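Local coordinates for protein mevalonate kinase, putative (Leishmania major, PDB 2HFS) that probably catalyses the ATP-dependent phosphorylation of (R)-mevalonate to (R)-5-phosphomevalonate, an early step of isoprenoid and sterol biosynthesis, at residues 10-15 against 127-132; 45-50 against 98-103; 62-67 against 106-111; 84-89 against 120-125. One frame throughout, in Å; residues are numbered along the deposited sequence.

Interaction 1 (10-15 against 127-132)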
loop_
_atom_site.group_PDB
_atom_site.type_symbol
_atom_site.label_atom_id
_atom_site.label_comp_id
_atom_site.label_asym_id
_atom_site.label_seq_id
_atom_site.Cartn_x
_atom_site.Cartn_y
_atom_site.Cartn_z
ATOM N N SER A 10 -4.139 -16.275 26.208
ATOM C CA SER A 10 -4.992 -17.277 25.568
ATOM C C SER A 10 -5.791 -16.689 24.392
ATOM O O SER A 10 -6.283 -17.416 23.526
ATOM C CB SER A 10 -5.924 -17.947 26.587
ATOM O OG SER A 10 -6.879 -17.043 27.098
ATOM N N LYS A 11 -5.914 -15.369 24.378
ATOM C CA LYS A 11 -6.673 -14.663 23.366
ATOM C C LYS A 11 -6.151 -13.233 23.358
ATOM O O LYS A 11 -5.915 -12.679 24.426
ATOM C CB LYS A 11 -8.164 -14.716 23.746
ATOM C CG LYS A 11 -9.139 -14.013 22.807
ATOM C CD LYS A 11 -10.574 -13.981 23.425
ATOM C CE LYS A 11 -11.592 -13.477 22.390
ATOM N NZ LYS A 11 -13.046 -13.636 22.790
ATOM N N THR A 12 -5.968 -12.634 22.171
ATOM C CA THR A 12 -5.658 -11.191 22.096
ATOM C C THR A 12 -6.840 -10.310 22.478
ATOM O O THR A 12 -7.999 -10.674 22.240
ATOM C CB THR A 12 -5.128 -10.785 20.692
ATOM O OG1 THR A 12 -6.096 -11.125 19.689
ATOM C CG2 THR A 12 -3.891 -11.587 20.350
ATOM N N THR A 13 -6.532 -9.155 23.077
ATOM C CA THR A 13 -7.525 -8.185 23.539
ATOM C C THR A 13 -7.210 -6.785 23.024
ATOM O O THR A 13 -7.976 -5.839 23.259
ATOM C CB THR A 13 -7.571 -8.108 25.088
ATOM O OG1 THR A 13 -6.265 -7.740 25.597
ATOM C CG2 THR A 13 -7.876 -9.473 25.722
ATOM N N GLY A 14 -6.074 -6.649 22.342
ATOM C CA GLY A 14 -5.654 -5.348 21.818
ATOM C C GLY A 14 -6.239 -5.126 20.439
ATOM O O GLY A 14 -7.069 -5.931 19.985
ATOM N N LYS A 15 -5.794 -4.061 19.767
ATOM C CA LYS A 15 -6.210 -3.775 18.400
ATOM C C LYS A 15 -5.002 -3.857 17.442
ATOM O O LYS A 15 -4.324 -2.853 17.157
ATOM C CB LYS A 15 -6.926 -2.426 18.313
ATOM C CG LYS A 15 -7.570 -2.162 16.957
ATOM C CD LYS A 15 -8.699 -1.139 17.051
ATOM C CE LYS A 15 -9.324 -0.907 15.689
ATOM N NZ LYS A 15 -10.201 -2.046 15.318
ATOM N N SER A 127 2.893 -10.806 18.623
ATOM C CA SER A 127 3.613 -10.106 19.673
ATOM C C SER A 127 2.744 -10.031 20.920
ATOM O O SER A 127 3.218 -10.298 22.030
ATOM C CB SER A 127 4.017 -8.694 19.231
ATOM O OG SER A 127 4.753 -8.047 20.263
ATOM N N GLU A 128 1.469 -9.690 20.742
ATOM C CA GLU A 128 0.579 -9.660 21.896
ATOM C C GLU A 128 0.496 -11.022 22.573
ATOM O O GLU A 128 0.758 -11.140 23.767
ATOM C CB GLU A 128 -0.829 -9.174 21.565
ATOM C CG GLU A 128 -1.691 -9.121 22.821
ATOM C CD GLU A 128 -3.064 -8.516 22.649
ATOM O OE1 GLU A 128 -3.342 -7.911 21.604
ATOM O OE2 GLU A 128 -3.874 -8.645 23.596
ATOM N N LEU A 129 0.137 -12.047 21.804
ATOM C CA LEU A 129 -0.243 -13.321 22.383
ATOM C C LEU A 129 0.944 -14.008 23.034
ATOM O O LEU A 129 0.802 -14.631 24.087
ATOM C CB LEU A 129 -0.857 -14.220 21.323
ATOM C CG LEU A 129 -1.694 -15.375 21.889
ATOM C CD1 LEU A 129 -3.104 -14.879 22.103
ATOM C CD2 LEU A 129 -1.702 -16.513 20.901
ATOM N N TYR A 130 2.114 -13.867 22.411
ATOM C CA TYR A 130 3.360 -14.434 22.929
ATOM C C TYR A 130 4.137 -13.442 23.811
ATOM O O TYR A 130 5.231 -13.753 24.314
ATOM C CB TYR A 130 4.198 -14.990 21.760
ATOM C CG TYR A 130 3.516 -16.198 21.132
ATOM C CD1 TYR A 130 3.868 -17.488 21.505
ATOM C CD2 TYR A 130 2.477 -16.037 20.199
ATOM C CE1 TYR A 130 3.219 -18.603 20.950
ATOM C CE2 TYR A 130 1.814 -17.138 19.653
ATOM C CZ TYR A 130 2.182 -18.412 20.044
ATOM O OH TYR A 130 1.541 -19.488 19.476
ATOM N N GLN A 131 3.544 -12.266 24.021
ATOM C CA GLN A 131 4.144 -11.163 24.790
ATOM C C GLN A 131 5.606 -10.930 24.409
ATOM O O GLN A 131 6.512 -11.027 25.245
ATOM C CB GLN A 131 4.002 -11.380 26.313
ATOM C CG GLN A 131 2.588 -11.290 26.864
ATOM C CD GLN A 131 2.079 -9.873 26.980
ATOM O OE1 GLN A 131 2.440 -9.154 27.908
ATOM N NE2 GLN A 131 1.214 -9.477 26.051
ATOM N N LEU A 132 5.824 -10.608 23.137
ATOM C CA LEU A 132 7.179 -10.483 22.608
ATOM C C LEU A 132 7.667 -9.052 22.703
ATOM O O LEU A 132 8.866 -8.796 22.537
ATOM C CB LEU A 132 7.243 -10.943 21.148
ATOM C CG LEU A 132 6.747 -12.358 20.839
ATOM C CD1 LEU A 132 6.719 -12.599 19.346
ATOM C CD2 LEU A 132 7.591 -13.426 21.576
#

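Interaction 2 (45-50 against 98-103)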
loop_
_atom_site.group_PDB
_atom_site.type_symbol
_atom_site.label_atom_id
_atom_site.label_comp_id
_atom_site.label_asym_id
_atom_site.label_seq_id
_atom_site.Cartn_x
_atom_site.Cartn_y
_atom_site.Cartn_z
ATOM N N THR A 45 -6.213 -3.541 8.183
ATOM C CA THR A 45 -6.598 -4.924 8.344
ATOM C C THR A 45 -6.262 -5.262 9.809
ATOM O O THR A 45 -5.172 -4.897 10.313
ATOM C CB THR A 45 -5.778 -5.801 7.368
ATOM O OG1 THR A 45 -6.256 -5.599 6.023
ATOM C CG2 THR A 45 -6.018 -7.272 7.615
ATOM N N GLU A 46 -7.208 -5.899 10.499
ATOM C CA GLU A 46 -6.983 -6.324 11.895
ATOM C C GLU A 46 -6.867 -7.851 12.015
ATOM O O GLU A 46 -7.577 -8.586 11.307
ATOM C CB GLU A 46 -8.090 -5.778 12.801
ATOM C CG GLU A 46 -8.025 -6.331 14.227
ATOM C CD GLU A 46 -9.066 -5.746 15.166
ATOM O OE1 GLU A 46 -10.149 -5.337 14.695
ATOM O OE2 GLU A 46 -8.788 -5.708 16.389
ATOM N N CYS A 47 -5.946 -8.313 12.870
ATOM C CA CYS A 47 -5.779 -9.733 13.175
ATOM C C CYS A 47 -6.057 -9.974 14.667
ATOM O O CYS A 47 -5.547 -9.248 15.539
ATOM C CB CYS A 47 -4.374 -10.228 12.780
ATOM S SG CYS A 47 -4.017 -11.905 13.365
ATOM N N ARG A 48 -6.892 -10.975 14.943
ATOM C CA ARG A 48 -7.172 -11.440 16.294
ATOM C C ARG A 48 -6.740 -12.892 16.344
ATOM O O ARG A 48 -6.972 -13.653 15.382
ATOM C CB ARG A 48 -8.672 -11.374 16.606
ATOM C CG ARG A 48 -9.284 -9.992 16.749
ATOM C CD ARG A 48 -10.813 -10.007 17.014
ATOM N NE ARG A 48 -11.121 -10.448 18.377
ATOM C CZ ARG A 48 -12.241 -10.170 19.057
ATOM N NH1 ARG A 48 -13.200 -9.426 18.516
ATOM N NH2 ARG A 48 -12.392 -10.631 20.295
ATOM N N LEU A 49 -6.134 -13.265 17.466
ATOM C CA LEU A 49 -5.637 -14.608 17.693
ATOM C C LEU A 49 -6.139 -15.183 19.012
ATOM O O LEU A 49 -6.344 -14.454 19.969
ATOM C CB LEU A 49 -4.110 -14.585 17.739
ATOM C CG LEU A 49 -3.368 -14.194 16.465
ATOM C CD1 LEU A 49 -1.883 -14.205 16.796
ATOM C CD2 LEU A 49 -3.668 -15.186 15.330
ATOM N N GLU A 50 -6.335 -16.494 19.039
ATOM C CA GLU A 50 -6.518 -17.220 20.285
ATOM C C GLU A 50 -6.003 -18.642 20.168
ATOM O O GLU A 50 -5.919 -19.194 19.070
ATOM C CB GLU A 50 -7.973 -17.215 20.690
ATOM C CG GLU A 50 -8.900 -17.779 19.636
ATOM C CD GLU A 50 -10.325 -17.691 20.109
ATOM O OE1 GLU A 50 -10.893 -16.582 20.078
ATOM O OE2 GLU A 50 -10.849 -18.723 20.549
ATOM N N LEU A 98 -3.468 -22.208 16.738
ATOM C CA LEU A 98 -4.102 -20.912 16.891
ATOM C C LEU A 98 -5.299 -20.790 15.956
ATOM O O LEU A 98 -5.275 -21.267 14.820
ATOM C CB LEU A 98 -3.105 -19.771 16.570
ATOM C CG LEU A 98 -1.859 -19.579 17.456
ATOM C CD1 LEU A 98 -0.937 -18.489 16.904
ATOM C CD2 LEU A 98 -2.204 -19.252 18.905
ATOM N N LYS A 99 -6.339 -20.123 16.431
ATOM C CA LYS A 99 -7.383 -19.659 15.550
ATOM C C LYS A 99 -7.094 -18.200 15.244
ATOM O O LYS A 99 -6.858 -17.415 16.165
ATOM C CB LYS A 99 -8.756 -19.822 16.206
ATOM C CG LYS A 99 -9.284 -21.257 16.095
ATOM C CD LYS A 99 -10.554 -21.477 16.920
ATOM C CE LYS A 99 -11.808 -21.240 16.128
ATOM N NZ LYS A 99 -13.019 -21.626 16.919
HETATM N N MSE A 100 -7.124 -17.867 13.956
HETATM C CA MSE A 100 -6.813 -16.530 13.452
HETATM C C MSE A 100 -8.091 -15.946 12.843
HETATM O O MSE A 100 -8.709 -16.554 11.956
HETATM C CB MSE A 100 -5.710 -16.646 12.393
HETATM C CG MSE A 100 -5.139 -15.326 11.920
HETATM SE SE MSE A 100 -3.697 -15.584 10.589
HETATM C CE MSE A 100 -3.444 -13.733 10.225
ATOM N N PHE A 101 -8.510 -14.782 13.326
ATOM C CA PHE A 101 -9.611 -14.069 12.679
ATOM C C PHE A 101 -9.055 -12.848 11.960
ATOM O O PHE A 101 -8.315 -12.078 12.568
ATOM C CB PHE A 101 -10.663 -13.661 13.705
ATOM C CG PHE A 101 -11.793 -12.858 13.119
ATOM C CD1 PHE A 101 -12.922 -13.502 12.601
ATOM C CD2 PHE A 101 -11.730 -11.466 13.083
ATOM C CE1 PHE A 101 -13.976 -12.767 12.050
ATOM C CE2 PHE A 101 -12.783 -10.714 12.522
ATOM C CZ PHE A 101 -13.899 -11.361 12.012
ATOM N N ILE A 102 -9.362 -12.687 10.668
ATOM C CA ILE A 102 -8.859 -11.489 9.944
ATOM C C ILE A 102 -9.993 -10.572 9.529
ATOM O O ILE A 102 -10.923 -11.006 8.833
ATOM C CB ILE A 102 -7.996 -11.825 8.693
ATOM C CG1 ILE A 102 -7.165 -13.103 8.863
ATOM C CG2 ILE A 102 -7.093 -10.626 8.335
ATOM C CD1 ILE A 102 -6.397 -13.470 7.589
ATOM N N GLY A 103 -9.875 -9.297 9.903
ATOM C CA GLY A 103 -10.923 -8.305 9.669
ATOM C C GLY A 103 -10.419 -6.919 9.323
ATOM O O GLY A 103 -9.477 -6.767 8.528
HETATM O O HOH W 1 -8.925 -5.834 5.773
#

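Interaction 3 (62-67 against 106-111)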
loop_
_atom_site.group_PDB
_atom_site.type_symbol
_atom_site.label_atom_id
_atom_site.label_comp_id
_atom_site.label_asym_id
_atom_site.label_seq_id
_atom_site.Cartn_x
_atom_site.Cartn_y
_atom_site.Cartn_z
ATOM N N ASP A 62 -10.754 -15.794 7.454
ATOM C CA ASP A 62 -10.459 -14.572 6.721
ATOM C C ASP A 62 -11.758 -13.899 6.316
ATOM O O ASP A 62 -12.459 -14.338 5.367
ATOM C CB ASP A 62 -9.595 -14.900 5.486
ATOM C CG ASP A 62 -8.956 -13.667 4.862
ATOM O OD1 ASP A 62 -9.446 -12.537 5.106
ATOM O OD2 ASP A 62 -7.968 -13.756 4.096
ATOM N N GLN A 63 -12.084 -12.827 7.036
ATOM C CA GLN A 63 -13.322 -12.091 6.799
ATOM C C GLN A 63 -13.149 -10.659 6.299
ATOM O O GLN A 63 -14.081 -9.864 6.327
ATOM C CB GLN A 63 -14.203 -12.122 8.043
ATOM C CG GLN A 63 -14.400 -13.506 8.597
ATOM C CD GLN A 63 -15.771 -13.730 9.173
ATOM O OE1 GLN A 63 -16.527 -12.779 9.421
ATOM N NE2 GLN A 63 -16.107 -15.010 9.394
ATOM N N ARG A 64 -11.967 -10.340 5.800
ATOM C CA ARG A 64 -11.734 -9.057 5.132
ATOM C C ARG A 64 -12.713 -8.813 3.972
ATOM O O ARG A 64 -13.098 -9.764 3.269
ATOM C CB ARG A 64 -10.290 -8.989 4.606
ATOM C CG ARG A 64 -9.241 -9.149 5.650
ATOM C CD ARG A 64 -7.853 -9.214 5.071
ATOM N NE ARG A 64 -7.600 -10.434 4.317
ATOM C CZ ARG A 64 -6.626 -10.565 3.431
ATOM N NH1 ARG A 64 -5.820 -9.530 3.188
ATOM N NH2 ARG A 64 -6.443 -11.729 2.800
ATOM N N PRO A 65 -13.126 -7.558 3.776
ATOM C CA PRO A 65 -13.996 -7.207 2.681
ATOM C C PRO A 65 -13.247 -7.100 1.351
ATOM O O PRO A 65 -13.303 -6.068 0.681
ATOM C CB PRO A 65 -14.567 -5.841 3.106
ATOM C CG PRO A 65 -13.507 -5.219 3.942
ATOM C CD PRO A 65 -12.819 -6.392 4.634
ATOM N N ALA A 66 -12.561 -8.173 0.986
ATOM C CA ALA A 66 -11.786 -8.210 -0.237
ATOM C C ALA A 66 -12.686 -8.215 -1.475
ATOM O O ALA A 66 -13.837 -8.661 -1.419
ATOM C CB ALA A 66 -10.857 -9.416 -0.226
ATOM N N ILE A 67 -12.179 -7.672 -2.579
ATOM C CA ILE A 67 -12.916 -7.756 -3.857
ATOM C C ILE A 67 -13.142 -9.227 -4.227
ATOM O O ILE A 67 -12.404 -10.095 -3.748
ATOM C CB ILE A 67 -12.148 -7.015 -4.994
ATOM C CG1 ILE A 67 -10.727 -7.563 -5.156
ATOM C CG2 ILE A 67 -12.118 -5.531 -4.715
ATOM C CD1 ILE A 67 -10.152 -7.318 -6.521
ATOM N N LEU A 106 -10.188 -2.222 5.645
ATOM C CA LEU A 106 -9.403 -2.220 4.396
ATOM C C LEU A 106 -9.906 -3.257 3.398
ATOM O O LEU A 106 -10.151 -4.393 3.770
ATOM C CB LEU A 106 -7.923 -2.458 4.669
ATOM C CG LEU A 106 -6.935 -2.298 3.499
ATOM C CD1 LEU A 106 -6.959 -0.879 3.005
ATOM C CD2 LEU A 106 -5.508 -2.697 3.929
ATOM N N VAL A 107 -10.019 -2.866 2.128
ATOM C CA VAL A 107 -10.455 -3.781 1.060
ATOM C C VAL A 107 -9.250 -4.341 0.283
ATOM O O VAL A 107 -8.686 -3.646 -0.555
ATOM C CB VAL A 107 -11.440 -3.061 0.067
ATOM C CG1 VAL A 107 -11.765 -3.948 -1.196
ATOM C CG2 VAL A 107 -12.703 -2.617 0.787
ATOM N N PRO A 108 -8.847 -5.587 0.538
ATOM C CA PRO A 108 -7.755 -6.175 -0.239
ATOM C C PRO A 108 -8.084 -6.209 -1.712
ATOM O O PRO A 108 -9.191 -6.622 -2.100
ATOM C CB PRO A 108 -7.637 -7.593 0.324
ATOM C CG PRO A 108 -8.155 -7.476 1.722
ATOM C CD PRO A 108 -9.365 -6.538 1.534
ATOM N N SER A 109 -7.138 -5.705 -2.492
ATOM C CA SER A 109 -7.213 -5.573 -3.941
ATOM C C SER A 109 -5.788 -5.248 -4.367
ATOM O O SER A 109 -5.038 -4.675 -3.589
ATOM C CB SER A 109 -8.149 -4.413 -4.313
ATOM O OG SER A 109 -8.370 -4.344 -5.710
ATOM N N SER A 110 -5.404 -5.613 -5.586
ATOM C CA SER A 110 -4.077 -5.287 -6.088
ATOM C C SER A 110 -3.760 -3.781 -5.984
ATOM O O SER A 110 -4.570 -2.939 -6.371
ATOM C CB SER A 110 -3.934 -5.789 -7.536
ATOM O OG SER A 110 -2.686 -5.441 -8.060
ATOM N N GLY A 111 -2.594 -3.463 -5.422
ATOM C CA GLY A 111 -2.098 -2.076 -5.357
ATOM C C GLY A 111 -2.199 -1.373 -4.004
ATOM O O GLY A 111 -1.521 -0.350 -3.753
#

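Interaction 4 (84-89 against 120-125)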
loop_
_atom_site.group_PDB
_atom_site.type_symbol
_atom_site.label_atom_id
_atom_site.label_comp_id
_atom_site.label_asym_id
_atom_site.label_seq_id
_atom_site.Cartn_x
_atom_site.Cartn_y
_atom_site.Cartn_z
ATOM N N LEU A 84 6.124 -18.050 7.289
ATOM C CA LEU A 84 7.371 -17.278 7.358
ATOM C C LEU A 84 7.461 -16.451 8.632
ATOM O O LEU A 84 8.517 -16.384 9.283
ATOM C CB LEU A 84 7.468 -16.370 6.145
ATOM C CG LEU A 84 8.050 -17.138 4.945
ATOM C CD1 LEU A 84 7.965 -16.319 3.694
ATOM C CD2 LEU A 84 9.497 -17.532 5.242
ATOM N N VAL A 85 6.339 -15.819 8.980
ATOM C CA VAL A 85 6.247 -15.003 10.193
ATOM C C VAL A 85 6.334 -15.877 11.451
ATOM O O VAL A 85 7.066 -15.552 12.390
ATOM C CB VAL A 85 4.959 -14.152 10.197
ATOM C CG1 VAL A 85 4.775 -13.394 11.549
ATOM C CG2 VAL A 85 4.972 -13.181 9.006
ATOM N N LEU A 86 5.588 -16.980 11.475
ATOM C CA LEU A 86 5.663 -17.891 12.616
ATOM C C LEU A 86 7.096 -18.369 12.849
ATOM O O LEU A 86 7.591 -18.306 13.982
ATOM C CB LEU A 86 4.730 -19.090 12.426
ATOM C CG LEU A 86 3.245 -18.739 12.476
ATOM C CD1 LEU A 86 2.348 -19.918 12.043
ATOM C CD2 LEU A 86 2.878 -18.304 13.852
ATOM N N ASP A 87 7.748 -18.829 11.785
ATOM C CA ASP A 87 9.154 -19.291 11.865
ATOM C C ASP A 87 10.084 -18.172 12.342
ATOM O O ASP A 87 10.945 -18.396 13.189
ATOM C CB ASP A 87 9.633 -19.842 10.522
ATOM C CG ASP A 87 8.894 -21.110 10.102
ATOM O OD1 ASP A 87 8.414 -21.853 10.985
ATOM O OD2 ASP A 87 8.736 -21.431 8.904
ATOM N N HIS A 88 9.896 -16.970 11.805
ATOM C CA HIS A 88 10.709 -15.815 12.178
ATOM C C HIS A 88 10.559 -15.479 13.651
ATOM O O HIS A 88 11.525 -15.113 14.313
ATOM C CB HIS A 88 10.328 -14.599 11.328
ATOM C CG HIS A 88 11.041 -13.341 11.717
ATOM N ND1 HIS A 88 12.369 -13.111 11.421
ATOM C CD2 HIS A 88 10.604 -12.240 12.374
ATOM C CE1 HIS A 88 12.716 -11.918 11.874
ATOM N NE2 HIS A 88 11.668 -11.377 12.468
ATOM N N LEU A 89 9.342 -15.622 14.158
ATOM C CA LEU A 89 9.048 -15.302 15.554
ATOM C C LEU A 89 9.225 -16.490 16.501
ATOM O O LEU A 89 8.932 -16.388 17.702
ATOM C CB LEU A 89 7.643 -14.703 15.647
ATOM C CG LEU A 89 7.605 -13.343 14.940
ATOM C CD1 LEU A 89 6.241 -12.700 15.042
ATOM C CD2 LEU A 89 8.694 -12.419 15.509
ATOM N N VAL A 120 1.581 -7.526 8.734
ATOM C CA VAL A 120 1.826 -6.584 9.826
ATOM C C VAL A 120 0.876 -6.876 10.987
ATOM O O VAL A 120 1.318 -7.073 12.124
ATOM C CB VAL A 120 1.745 -5.109 9.377
ATOM C CG1 VAL A 120 1.671 -4.172 10.572
ATOM C CG2 VAL A 120 2.968 -4.759 8.497
ATOM N N ALA A 121 -0.424 -6.941 10.692
ATOM C CA ALA A 121 -1.429 -7.196 11.728
ATOM C C ALA A 121 -1.126 -8.500 12.476
ATOM O O ALA A 121 -1.180 -8.550 13.718
ATOM C CB ALA A 121 -2.824 -7.238 11.100
ATOM N N PHE A 122 -0.776 -9.533 11.718
ATOM C CA PHE A 122 -0.399 -10.846 12.255
ATOM C C PHE A 122 0.798 -10.772 13.217
ATOM O O PHE A 122 0.735 -11.313 14.320
ATOM C CB PHE A 122 -0.114 -11.802 11.074
ATOM C CG PHE A 122 0.102 -13.244 11.471
ATOM C CD1 PHE A 122 -0.586 -13.815 12.532
ATOM C CD2 PHE A 122 1.015 -14.026 10.758
ATOM C CE1 PHE A 122 -0.371 -15.179 12.885
ATOM C CE2 PHE A 122 1.235 -15.375 11.089
ATOM C CZ PHE A 122 0.537 -15.950 12.149
ATOM N N SER A 123 1.880 -10.115 12.781
ATOM C CA SER A 123 3.070 -9.921 13.603
ATOM C C SER A 123 2.744 -9.232 14.916
ATOM O O SER A 123 3.245 -9.624 15.965
ATOM C CB SER A 123 4.114 -9.127 12.828
ATOM O OG SER A 123 4.568 -9.895 11.716
ATOM N N ARG A 124 1.919 -8.191 14.845
ATOM C CA ARG A 124 1.467 -7.475 16.031
ATOM C C ARG A 124 0.656 -8.371 16.972
ATOM O O ARG A 124 0.899 -8.374 18.174
ATOM C CB ARG A 124 0.665 -6.223 15.636
ATOM C CG ARG A 124 1.532 -5.082 15.053
ATOM C CD ARG A 124 0.836 -3.714 15.046
ATOM N NE ARG A 124 1.646 -2.659 14.431
ATOM C CZ ARG A 124 2.698 -2.079 15.000
ATOM N NH1 ARG A 124 3.114 -2.446 16.217
ATOM N NH2 ARG A 124 3.352 -1.137 14.341
ATOM N N ALA A 125 -0.294 -9.131 16.424
ATOM C CA ALA A 125 -1.111 -10.047 17.246
ATOM C C ALA A 125 -0.281 -11.143 17.900
ATOM O O ALA A 125 -0.534 -11.492 19.051
ATOM C CB ALA A 125 -2.231 -10.654 16.425
#

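Interaction 1 (10-15 against 127-132)
E128, near the end of helix 114-130, offers its carboxylate to the backbone N-H groups of T13 and G14. CG stands anti to the backbone N (chi1 -178°) and the chain is extended beyond it, reaching the loop. The bond from T13 N to E128 OE2 is nearly straight, 2.8 Å at 175°, and arrives on the syn side but well out of the carboxylate plane. G14 N is shared: it reaches the syn lone pair of E128 OE1 at 3.1 Å and makes a weak, bent bond to OE2. K9 adds a salt bridge to OE2 and N16 a hydrogen bond to OE1, donors expected to favour the ionised acid.

The apolar part lies alongside. T12 CG2 meets L129 CD1 at 3.8 Å, the two side chains crossing at about a right angle, while T12 OG1 bonds L49 N. L129 CD1 also rests on the backbone in van der Waals contact, 3.6 Å from T12 N.

E128 and L129 hold the loop on the last helical turn, which closes in a Schellman motif: Q131 has positive phi, L132 N bonds S127 O and Q131 N bonds E128 O, with Q131 NE2 an extra donor to E128 O.

Interaction 2 (45-50 against 98-103)
L49 and M100, a selenomethionine, form a non-hydrogen-bonded pair whose side chains lie side by side and point the same way. L49 CG is anti to the carbonyl carbon (chi1 -65°), and its CD2 packs 3.7 Å from M100 CG. M100 is fully extended beyond a CG that is anti to the backbone N (chi1 -172°), which lets its CE touch C47 SG, also at 3.7 Å. Farther along, T45 CG2 meets I102 CG2 at 3.6 Å, the two side chains crossing obliquely.

The face of R48, E50, K99 and F101 carries charged side chains beside one aromatic ring and is more exposed. E50 and K99 run side by side with E50 CG 4.0 Å from K99 CB, yet their charged ends stay apart, E50 OE2 being 5.1 Å from K99 NZ. R48 CD lies obliquely beside the F101 ring.

Hydrogen-bonded pairs R48-F101 and E50-K99 hold the strands together, with F101 N giving R48 O a bond of 2.8 Å. At the far end a water joins T45 OG1 to G103 O. Helices 70-88 and 114-130 pack on the face of C47, L49 and M100. The strand pair is an antiparallel element of the two-layer alpha/beta fold of the GHMP kinase N-terminal domain, related to ribosomal protein S5.

Interaction 3 (62-67 against 106-111)
A66 and P108 bring the two loops closest, their CA atoms 4.5 Å apart, with 64-67 and 106-109 running in roughly the same direction (37° apart) and one backbone hydrogen bond, I67 N to P108 O at 3.2 Å, set nearly along the C=O axis. An inverse gamma turn centred on P65 shapes the first loop just before this bond.

The P108 ring wedges between A66 and R64. Its CD lies 3.4 Å from A66 CA, while P108 CG sits over one face of the R64 guanidinium, also 3.4 Å from R64 NH1. The arginine bends at chi3 (-69°), which turns NE out of the line of the chain. D62 then grips the guanidinium side-on through the syn lone pairs of both carboxylate oxygens, R64 NE to D62 OD1 at 2.9 Å and R64 NH2 to D62 OD2 at 2.8 Å. This side-on, two-bond salt bridge lies in or near the guanidinium plane and fixes the rotation of the flat group that meets the proline.

On the flank of the contact V107 CG1 comes close to P65 O, 3.2 Å away, and touches I67 CG2 at 3.9 Å, the V107 and I67 side chains crossing at about a right angle. I67 CD1 reaches S109 OG.

The sequence from P108 onward resembles the start of the glycine-rich phosphate-binding loop of GHMP kinases and probably plays that part here. Around the pair, I71 and Y70 of helix 70-88 touch A66 and P108, T45 of strand 36-52 meets R64, and W320 of strand 318-324, in the other sheet, packs on I67, V107 and S109.

Interaction 4 (84-89 against 120-125)
F122 and V85 lead the contact between helices 114-130 and 70-88, which lie together in the helical layer of the GHMP kinase N-terminal domain. The short helical segments run in broadly the same direction, 33° apart, with axes 10.6 Å from each other, a spacing filled by side chains.

F122 has the largest share of buried surface. Its CG, anti to the backbone N (chi1 -172°), is directed toward helix 70-88. On the ring, V85 meets CD2 and CE2, and L86 meets CZ. V85 and F122 slide past each other in opposite directions, V85 CG1 resting 3.9 Å from F122 CD2 and V85 CB about as close to F122 CE2. At the ring's far end L86 crosses at about a right angle and puts CD2 3.7 Å from F122 CZ. The ring also meets H82 of helix 70-88, and C47 of strand 36-52 touches it, so F122 links both helices to the sheet.

S123 stands one residue on, near the closest approach of the backbones, V85 CA to S123 CA 6.9 Å. Its hydroxyl is held by V119 O and S142 OG, the latter on helix 136-146. The oxygen nevertheless has an apolar neighbour across the contact: V85 CG1 lies 3.5 Å from S123 OG.

From the N terminus, the loop 10-15 comes first and meets 127-132 far along the chain, so interaction 1 closes the widest loop and the other three nest inside it. Strand 36-52 then pairs with strand 97-103 in interaction 2. Before that loop closes, 62-67 leaves strand 58-62 for interaction 3, and 84-89 ends helix 70-88 for interaction 4. Interactions 2, 3 and 4 therefore cross one another along the chain. Interaction 2 is the hub: it touches interaction 1 through T12 and L49, interaction 3 through I102 and Q63, and interaction 4 through M100 and F122. Together they tie the sheet to helices 70-88 and 114-130 and to neighbouring loops.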